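Local coordinates for protein leucyl-trna synthetase (Plasmodium falciparum, PDB 5FOD) that probably charges tRNA(Leu) with leucine and, through the editing domain that makes up this fragment, removes wrongly attached amino acids from it by hydrolysis, at residues N136-E141 with N145-I150; T9-F14 with I222-S227. The protein carries 1 engineered substitution. One frame throughout, in Å; residues are numbered along the deposited sequence.

Both contacts belong to the editing domain and reach the same large mixed sheet. Their centres are about 24 Å apart and their nearest atoms about 4 Å, without touching. Along the chain T9-F14 comes first, then N136-E141 and N145-I150, and I222-S227 last. Contact 2 is buried near the centre of the chain and brings sequence-distant strands together in the domain core. Contact 1 is local and brackets the one short helix 140-146. It lies at the surface, its centre about 21 Å from that of the chain, and leads into the sheet through strand 149-153. Strand 88-95 connects the two regions: it pairs antiparallel with strand 7-15 of contact 2 and parallel with strand 149-153.

Contact 1 of 2, residues N136-E141 with N145-I150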
ATOM      1  N   ASN A 136     -23.250  -4.812   6.894  1.00 57.23           N
ATOM      2  CA  ASN A 136     -22.597  -3.529   7.118  1.00 50.02           C
ATOM      3  C   ASN A 136     -23.019  -2.464   6.116  1.00 47.87           C
ATOM      4  O   ASN A 136     -22.213  -1.731   5.565  1.00 47.68           O
ATOM      5  CB  ASN A 136     -21.094  -3.742   7.152  1.00 53.77           C
ATOM      6  CG  ASN A 136     -20.697  -4.711   8.245  1.00 60.83           C
ATOM      7  OD1 ASN A 136     -21.535  -5.075   9.081  1.00 63.36           O
ATOM      8  ND2 ASN A 136     -19.432  -5.153   8.246  1.00 58.20           N
ATOM      9  N   ILE A 137     -24.323  -2.379   5.917  1.00 42.72           N
ATOM     10  CA  ILE A 137     -24.938  -1.353   5.129  1.00 41.52           C
ATOM     11  C   ILE A 137     -25.323  -0.260   6.128  1.00 45.84           C
ATOM     12  O   ILE A 137     -26.066  -0.529   7.095  1.00 46.16           O
ATOM     13  CB  ILE A 137     -26.170  -1.908   4.375  1.00 44.14           C
ATOM     14  CG1 ILE A 137     -25.726  -3.017   3.407  1.00 47.24           C
ATOM     15  CG2 ILE A 137     -26.878  -0.782   3.636  1.00 44.34           C
ATOM     16  CD1 ILE A 137     -26.860  -3.870   2.856  1.00 51.55           C
ATOM     17  N   MET A 138     -24.813   0.956   5.918  1.00 39.75           N
ATOM     18  CA  MET A 138     -24.862   2.001   6.937  1.00 37.16           C
ATOM     19  C   MET A 138     -25.135   3.340   6.323  1.00 34.44           C
ATOM     20  O   MET A 138     -24.764   3.579   5.192  1.00 36.08           O
ATOM     21  CB  MET A 138     -23.516   2.058   7.661  1.00 36.92           C
ATOM     22  CG  MET A 138     -23.406   1.042   8.759  1.00 39.01           C
ATOM     23  SD  MET A 138     -21.716   0.644   9.210  1.00 41.23           S
ATOM     24  CE  MET A 138     -21.092   2.220   9.732  1.00 38.19           C
ATOM     25  N   THR A 139     -25.769   4.239   7.070  1.00 32.56           N
ATOM     26  CA  THR A 139     -25.941   5.647   6.599  1.00 30.26           C
ATOM     27  C   THR A 139     -24.592   6.347   6.652  1.00 27.28           C
ATOM     28  O   THR A 139     -23.634   5.884   7.322  1.00 28.39           O
ATOM     29  CB  THR A 139     -26.939   6.478   7.468  1.00 29.86           C
ATOM     30  OG1 THR A 139     -26.416   6.645   8.786  1.00 29.02           O
ATOM     31  CG2 THR A 139     -28.245   5.821   7.579  1.00 31.68           C
ATOM     32  N   LYS A 140     -24.528   7.463   5.951  1.00 27.54           N
ATOM     33  CA  LYS A 140     -23.330   8.286   5.899  1.00 28.56           C
ATOM     34  C   LYS A 140     -22.858   8.757   7.252  1.00 29.47           C
ATOM     35  O   LYS A 140     -21.672   8.729   7.563  1.00 27.60           O
ATOM     36  CB  LYS A 140     -23.591   9.487   5.039  1.00 30.82           C
ATOM     37  CG  LYS A 140     -22.352  10.013   4.369  1.00 31.93           C
ATOM     38  CD  LYS A 140     -22.718  11.101   3.378  1.00 31.45           C
ATOM     39  CE  LYS A 140     -23.169  10.509   2.053  1.00 34.78           C
ATOM     40  NZ  LYS A 140     -23.565  11.567   1.084  1.00 37.71           N
ATOM     41  N   GLU A 141     -23.813   9.198   8.059  1.00 29.73           N
ATOM     42  CA  GLU A 141     -23.497   9.634   9.407  1.00 29.85           C
ATOM     43  C   GLU A 141     -22.947   8.473  10.249  1.00 26.96           C
ATOM     44  O   GLU A 141     -22.006   8.652  11.019  1.00 30.20           O
ATOM     45  CB  GLU A 141     -24.719  10.272  10.075  1.00 34.14           C
ATOM     46  CG  GLU A 141     -24.339  11.088  11.309  1.00 42.02           C
ATOM     47  CD  GLU A 141     -25.543  11.655  12.051  1.00 50.17           C
ATOM     48  OE1 GLU A 141     -26.715  11.329  11.703  1.00 52.18           O
ATOM     49  OE2 GLU A 141     -25.304  12.428  12.998  1.00 57.74           O
ATOM     50  N   ASN A 145     -19.259   8.155  12.125  1.00 26.19           N
ATOM     51  CA  ASN A 145     -19.134   7.905  13.575  1.00 24.25           C
ATOM     52  C   ASN A 145     -18.566   6.542  13.987  1.00 28.82           C
ATOM     53  O   ASN A 145     -18.173   6.365  15.155  1.00 27.11           O
ATOM     54  CB  ASN A 145     -20.491   8.114  14.234  1.00 27.82           C
ATOM     55  CG  ASN A 145     -21.034   9.525  14.052  1.00 25.41           C
ATOM     56  OD1 ASN A 145     -20.285  10.507  14.033  1.00 26.45           O
ATOM     57  ND2 ASN A 145     -22.356   9.627  13.947  1.00 26.98           N
ATOM     58  N   SER A 146     -18.536   5.578  13.048  1.00 27.41           N
ATOM     59  CA  SER A 146     -18.235   4.199  13.348  1.00 24.11           C
ATOM     60  C   SER A 146     -16.946   3.645  12.722  1.00 26.93           C
ATOM     61  O   SER A 146     -16.402   2.641  13.189  1.00 29.74           O
ATOM     62  CB  SER A 146     -19.363   3.361  12.867  1.00 25.58           C
ATOM     63  OG  SER A 146     -20.604   3.817  13.377  1.00 23.89           O
ATOM     64  N   CYS A 147     -16.481   4.256  11.645  1.00 25.99           N
ATOM     65  CA  CYS A 147     -15.256   3.781  10.963  1.00 25.96           C
ATOM     66  C   CYS A 147     -14.013   4.560  11.345  1.00 23.33           C
ATOM     67  O   CYS A 147     -13.905   5.756  11.032  1.00 27.73           O
ATOM     68  CB  CYS A 147     -15.453   3.876   9.463  1.00 24.47           C
ATOM     69  SG  CYS A 147     -16.725   2.734   8.942  1.00 27.97           S
ATOM     70  N   PRO A 148     -13.044   3.889  11.990  1.00 22.60           N
ATOM     71  CA  PRO A 148     -11.934   4.620  12.525  1.00 22.42           C
ATOM     72  C   PRO A 148     -10.855   4.978  11.522  1.00 22.42           C
ATOM     73  O   PRO A 148     -10.011   5.791  11.855  1.00 21.04           O
ATOM     74  CB  PRO A 148     -11.369   3.687  13.606  1.00 23.11           C
ATOM     75  CG  PRO A 148     -11.764   2.338  13.196  1.00 24.16           C
ATOM     76  CD  PRO A 148     -13.058   2.486  12.434  1.00 22.35           C
ATOM     77  N   ASN A 149     -10.857   4.380  10.331  1.00 22.79           N
ATOM     78  CA  ASN A 149      -9.723   4.479   9.420  1.00 21.82           C
ATOM     79  C   ASN A 149     -10.124   5.000   8.089  1.00 20.90           C
ATOM     80  O   ASN A 149     -11.144   4.584   7.574  1.00 21.29           O
ATOM     81  CB  ASN A 149      -9.110   3.079   9.228  1.00 21.07           C
ATOM     82  CG  ASN A 149      -8.511   2.519  10.501  1.00 22.61           C
ATOM     83  OD1 ASN A 149      -8.181   3.250  11.401  1.00 24.07           O
ATOM     84  ND2 ASN A 149      -8.370   1.221  10.574  1.00 24.22           N
ATOM     85  N   ILE A 150      -9.299   5.865   7.500  1.00 21.33           N
ATOM     86  CA  ILE A 150      -9.454   6.253   6.100  1.00 22.89           C
ATOM     87  C   ILE A 150      -8.547   5.342   5.306  1.00 22.33           C
ATOM     88  O   ILE A 150      -7.340   5.403   5.478  1.00 24.62           O
ATOM     89  CB  ILE A 150      -9.050   7.722   5.839  1.00 23.36           C
ATOM     90  CG1 ILE A 150      -9.980   8.644   6.599  1.00 23.28           C
ATOM     91  CG2 ILE A 150      -9.105   8.050   4.329  1.00 22.45           C
ATOM     92  CD1 ILE A 150      -9.424  10.015   6.857  1.00 24.49           C
TER
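N145 folds its side chain back over the carbonyl oxygen of E141, one helical turn earlier. CG stands anti to its own carbonyl carbon, chi1 -60°, which directs the amide back toward E141. CB of N145 lies 3.6 Å from O of E141. The next atom, CG, is closer to the same O of E141, at 3.3 Å. OD1 is turned somewhat further from that oxygen. At the tip, ND2 of N145 comes to 3.1 Å from O of E141, but the angle is too poor for a hydrogen bond. The same ND2 packs against CG of E141 at 3.6 Å. The E141 side chain is extended beyond CG, and its carboxylate plane is turned 56° from the N145 amide.

The carbonyl oxygen that this amide approaches is already bound. N of N145 donates to O of E141 over 3.0 Å, with an N-H...O angle of 156°. This is an i to i+4 bond of the short helix 140-146, which links strand 137-138 to strand 149-153. T139 is its N-cap. The T139 side chain caps a backbone N in the first turn, and N of T139 is bonded to the E142 carboxylate, the reciprocal pattern of a capping box. C147 is the first residue past the helix to leave helical backbone angles.

M138, just before the cap, reaches toward the other end of the helix. Its chain bends at the last torsion, about the CG-SD bond, and the methyl CE carries the contact. CE of M138 lies 3.8 Å from CB of S146. CE also approaches SG of C147, at 4.5 Å. The hydroxyl OG of S146 is bonded to the carbonyl oxygen of E142.

Contact 2 of 2, residues T9-F14 with I222-S227; sequences TLIKIF and IVPCVS
The nearest thing to a flat group here is the slightly puckered ring of P224, and two isoleucine methyl groups meet it. CD1 of I13 stands over one face of the ring, its nearest ring atom being CA of P224, at 4.7 Å. CD1 of I11 arrives from the same side but at the rim, 4.4 Å from CG of P224.

The setting is the curled mixed sheet of the editing domain, consistent with the barrel-like core known from this family. Strands 7-15 and 222-225 are not paired with each other. Strand 7-15 bonds to strands 88-95, 195-197 and 337-341, whereas strand 222-225 pairs antiparallel with strand 106-109. The two strands are joined here by side chains alone, and their nearest CA atoms, those of I11 and P224, are 8.1 Å apart.

I11 and I13 alternate along their strand, and both point their CB toward the other segment. K12, between them, turns the other way and forms a salt bridge with D122. On the facing strand I222 and P224 are likewise two residues apart and point toward the isoleucines, while V223 points away. Each isoleucine reaches across with its longer branch. In I13, CD1 is anti to CA, chi2 176°, so the branch is straight and points its CD1 at the facing strand. I11 has much the same shape.

The contact is purely apolar, and all four residues are buried. Other parts of the sheet complete the surroundings. T107 touches the side chains of both I13 and I222, and F91 of strand 88-95 also touches I222. Besides covering the proline ring, CD1 of I13 meets the shorter branch of I222, with CG2 of I222 at 4.4 Å.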
ATOM      1  N   THR A   9      -2.311 -10.854   1.648  1.00 24.91           N
ATOM      2  CA  THR A   9      -2.228 -10.204   2.943  1.00 23.28           C
ATOM      3  C   THR A   9      -2.134  -8.738   2.696  1.00 22.00           C
ATOM      4  O   THR A   9      -1.224  -8.257   2.011  1.00 23.17           O
ATOM      5  CB  THR A   9      -1.033 -10.636   3.780  1.00 23.44           C
ATOM      6  OG1 THR A   9      -1.088 -12.046   3.935  1.00 27.28           O
ATOM      7  CG2 THR A   9      -1.092  -9.990   5.181  1.00 24.39           C
ATOM      8  N   LEU A  10      -3.076  -8.029   3.265  1.00 20.39           N
ATOM      9  CA  LEU A  10      -3.040  -6.590   3.214  1.00 22.70           C
ATOM     10  C   LEU A  10      -2.325  -6.089   4.449  1.00 24.45           C
ATOM     11  O   LEU A  10      -2.591  -6.572   5.567  1.00 28.10           O
ATOM     12  CB  LEU A  10      -4.452  -6.004   3.123  1.00 24.92           C
ATOM     13  CG  LEU A  10      -5.239  -6.511   1.908  1.00 24.56           C
ATOM     14  CD1 LEU A  10      -6.516  -5.663   1.866  1.00 26.75           C
ATOM     15  CD2 LEU A  10      -4.489  -6.450   0.549  1.00 23.70           C
ATOM     16  N   ILE A  11      -1.449  -5.117   4.278  1.00 23.82           N
ATOM     17  CA  ILE A  11      -0.721  -4.560   5.418  1.00 24.26           C
ATOM     18  C   ILE A  11      -1.136  -3.143   5.551  1.00 21.05           C
ATOM     19  O   ILE A  11      -1.202  -2.434   4.571  1.00 17.73           O
ATOM     20  CB  ILE A  11       0.797  -4.699   5.297  1.00 26.42           C
ATOM     21  CG1 ILE A  11       1.176  -6.179   5.198  1.00 28.46           C
ATOM     22  CG2 ILE A  11       1.439  -4.199   6.600  1.00 27.95           C
ATOM     23  CD1 ILE A  11       2.575  -6.425   4.714  1.00 29.92           C
ATOM     24  N   LYS A  12      -1.492  -2.747   6.792  1.00 21.60           N
ATOM     25  CA  LYS A  12      -1.792  -1.348   7.084  1.00 22.24           C
ATOM     26  C   LYS A  12      -0.547  -0.478   6.984  1.00 19.88           C
ATOM     27  O   LYS A  12       0.374  -0.511   7.824  1.00 22.74           O
ATOM     28  CB  LYS A  12      -2.500  -1.191   8.449  1.00 21.57           C
ATOM     29  CG  LYS A  12      -3.850  -1.896   8.495  1.00 23.60           C
ATOM     30  CD  LYS A  12      -4.430  -1.833   9.900  1.00 24.04           C
ATOM     31  CE  LYS A  12      -5.733  -2.562   9.969  1.00 25.61           C
ATOM     32  NZ  LYS A  12      -6.186  -2.543  11.377  1.00 28.65           N
ATOM     33  N   ILE A  13      -0.521   0.369   5.975  1.00 20.78           N
ATOM     34  CA  ILE A  13       0.564   1.320   5.807  1.00 18.96           C
ATOM     35  C   ILE A  13       0.098   2.679   6.180  1.00 21.84           C
ATOM     36  O   ILE A  13      -0.632   3.367   5.415  1.00 20.44           O
ATOM     37  CB  ILE A  13       1.133   1.285   4.364  1.00 18.96           C
ATOM     38  CG1 ILE A  13       1.587  -0.130   3.981  1.00 23.09           C
ATOM     39  CG2 ILE A  13       2.311   2.193   4.240  1.00 20.32           C
ATOM     40  CD1 ILE A  13       2.086  -0.277   2.525  1.00 24.21           C
ATOM     41  N   PHE A  14       0.507   3.100   7.374  1.00 22.22           N
ATOM     42  CA  PHE A  14       0.049   4.368   7.977  1.00 21.48           C
ATOM     43  C   PHE A  14       0.825   5.522   7.387  1.00 22.80           C
ATOM     44  O   PHE A  14       2.029   5.410   7.177  1.00 21.11           O
ATOM     45  CB  PHE A  14       0.305   4.383   9.501  1.00 23.61           C
ATOM     46  CG  PHE A  14      -0.485   3.366  10.256  1.00 23.13           C
ATOM     47  CD1 PHE A  14      -1.716   3.681  10.737  1.00 26.06           C
ATOM     48  CD2 PHE A  14       0.011   2.119  10.472  1.00 25.54           C
ATOM     49  CE1 PHE A  14      -2.484   2.732  11.392  1.00 24.98           C
ATOM     50  CE2 PHE A  14      -0.738   1.146  11.110  1.00 28.19           C
ATOM     51  CZ  PHE A  14      -1.993   1.453  11.574  1.00 26.27           C
ATOM     52  N   ILE A 222      -1.460  -1.121  -4.329  1.00 20.14           N
ATOM     53  CA  ILE A 222      -0.428  -0.597  -3.483  1.00 20.34           C
ATOM     54  C   ILE A 222       0.433  -1.751  -2.996  1.00 22.13           C
ATOM     55  O   ILE A 222      -0.076  -2.768  -2.515  1.00 20.88           O
ATOM     56  CB  ILE A 222      -1.088   0.110  -2.296  1.00 21.38           C
ATOM     57  CG1 ILE A 222      -1.776   1.381  -2.777  1.00 21.42           C
ATOM     58  CG2 ILE A 222      -0.071   0.393  -1.226  1.00 21.67           C
ATOM     59  CD1 ILE A 222      -2.893   1.844  -1.899  1.00 24.86           C
ATOM     60  N   VAL A 223       1.738  -1.633  -3.132  1.00 22.66           N
ATOM     61  CA  VAL A 223       2.619  -2.767  -2.877  1.00 25.40           C
ATOM     62  C   VAL A 223       3.719  -2.304  -1.924  1.00 23.52           C
ATOM     63  O   VAL A 223       4.357  -1.263  -2.168  1.00 22.91           O
ATOM     64  CB  VAL A 223       3.279  -3.258  -4.212  1.00 29.77           C
ATOM     65  CG1 VAL A 223       4.402  -4.253  -3.966  1.00 32.93           C
ATOM     66  CG2 VAL A 223       2.237  -3.920  -5.113  1.00 34.51           C
ATOM     67  N   PRO A 224       3.944  -3.065  -0.842  1.00 22.04           N
ATOM     68  CA  PRO A 224       5.125  -2.832   0.010  1.00 23.57           C
ATOM     69  C   PRO A 224       6.371  -3.067  -0.791  1.00 22.08           C
ATOM     70  O   PRO A 224       6.424  -4.054  -1.523  1.00 26.80           O
ATOM     71  CB  PRO A 224       5.021  -3.936   1.094  1.00 25.54           C
ATOM     72  CG  PRO A 224       3.769  -4.690   0.820  1.00 25.78           C
ATOM     73  CD  PRO A 224       3.179  -4.267  -0.466  1.00 23.30           C
ATOM     74  N   CYS A 225       7.366  -2.215  -0.698  1.00 20.57           N
ATOM     75  CA  CYS A 225       8.629  -2.492  -1.396  1.00 21.39           C
ATOM     76  C   CYS A 225       9.546  -3.170  -0.411  1.00 20.07           C
ATOM     77  O   CYS A 225       9.859  -2.559   0.613  1.00 20.95           O
ATOM     78  CB  CYS A 225       9.262  -1.194  -1.830  1.00 21.80           C
ATOM     79  SG  CYS A 225      10.961  -1.333  -2.465  1.00 20.96           S
ATOM     80  N   VAL A 226      10.005  -4.385  -0.705  1.00 20.56           N
ATOM     81  CA  VAL A 226      11.053  -5.059   0.083  1.00 19.52           C
ATOM     82  C   VAL A 226      12.176  -5.417  -0.913  1.00 21.19           C
ATOM     83  O   VAL A 226      12.242  -6.515  -1.489  1.00 22.51           O
ATOM     84  CB  VAL A 226      10.581  -6.295   0.839  1.00 20.08           C
ATOM     85  CG1 VAL A 226      11.740  -6.848   1.697  1.00 21.27           C
ATOM     86  CG2 VAL A 226       9.346  -6.001   1.741  1.00 18.44           C
ATOM     87  N   SER A 227      13.022  -4.445  -1.171  1.00 22.42           N
ATOM     88  CA  SER A 227      14.033  -4.599  -2.237  1.00 21.56           C
ATOM     89  C   SER A 227      15.125  -5.669  -1.952  1.00 22.07           C
ATOM     90  O   SER A 227      15.779  -6.162  -2.872  1.00 25.29           O
ATOM     91  CB  SER A 227      14.633  -3.246  -2.539  1.00 21.39           C
ATOM     92  OG  SER A 227      15.340  -2.768  -1.400  1.00 20.43           O
TER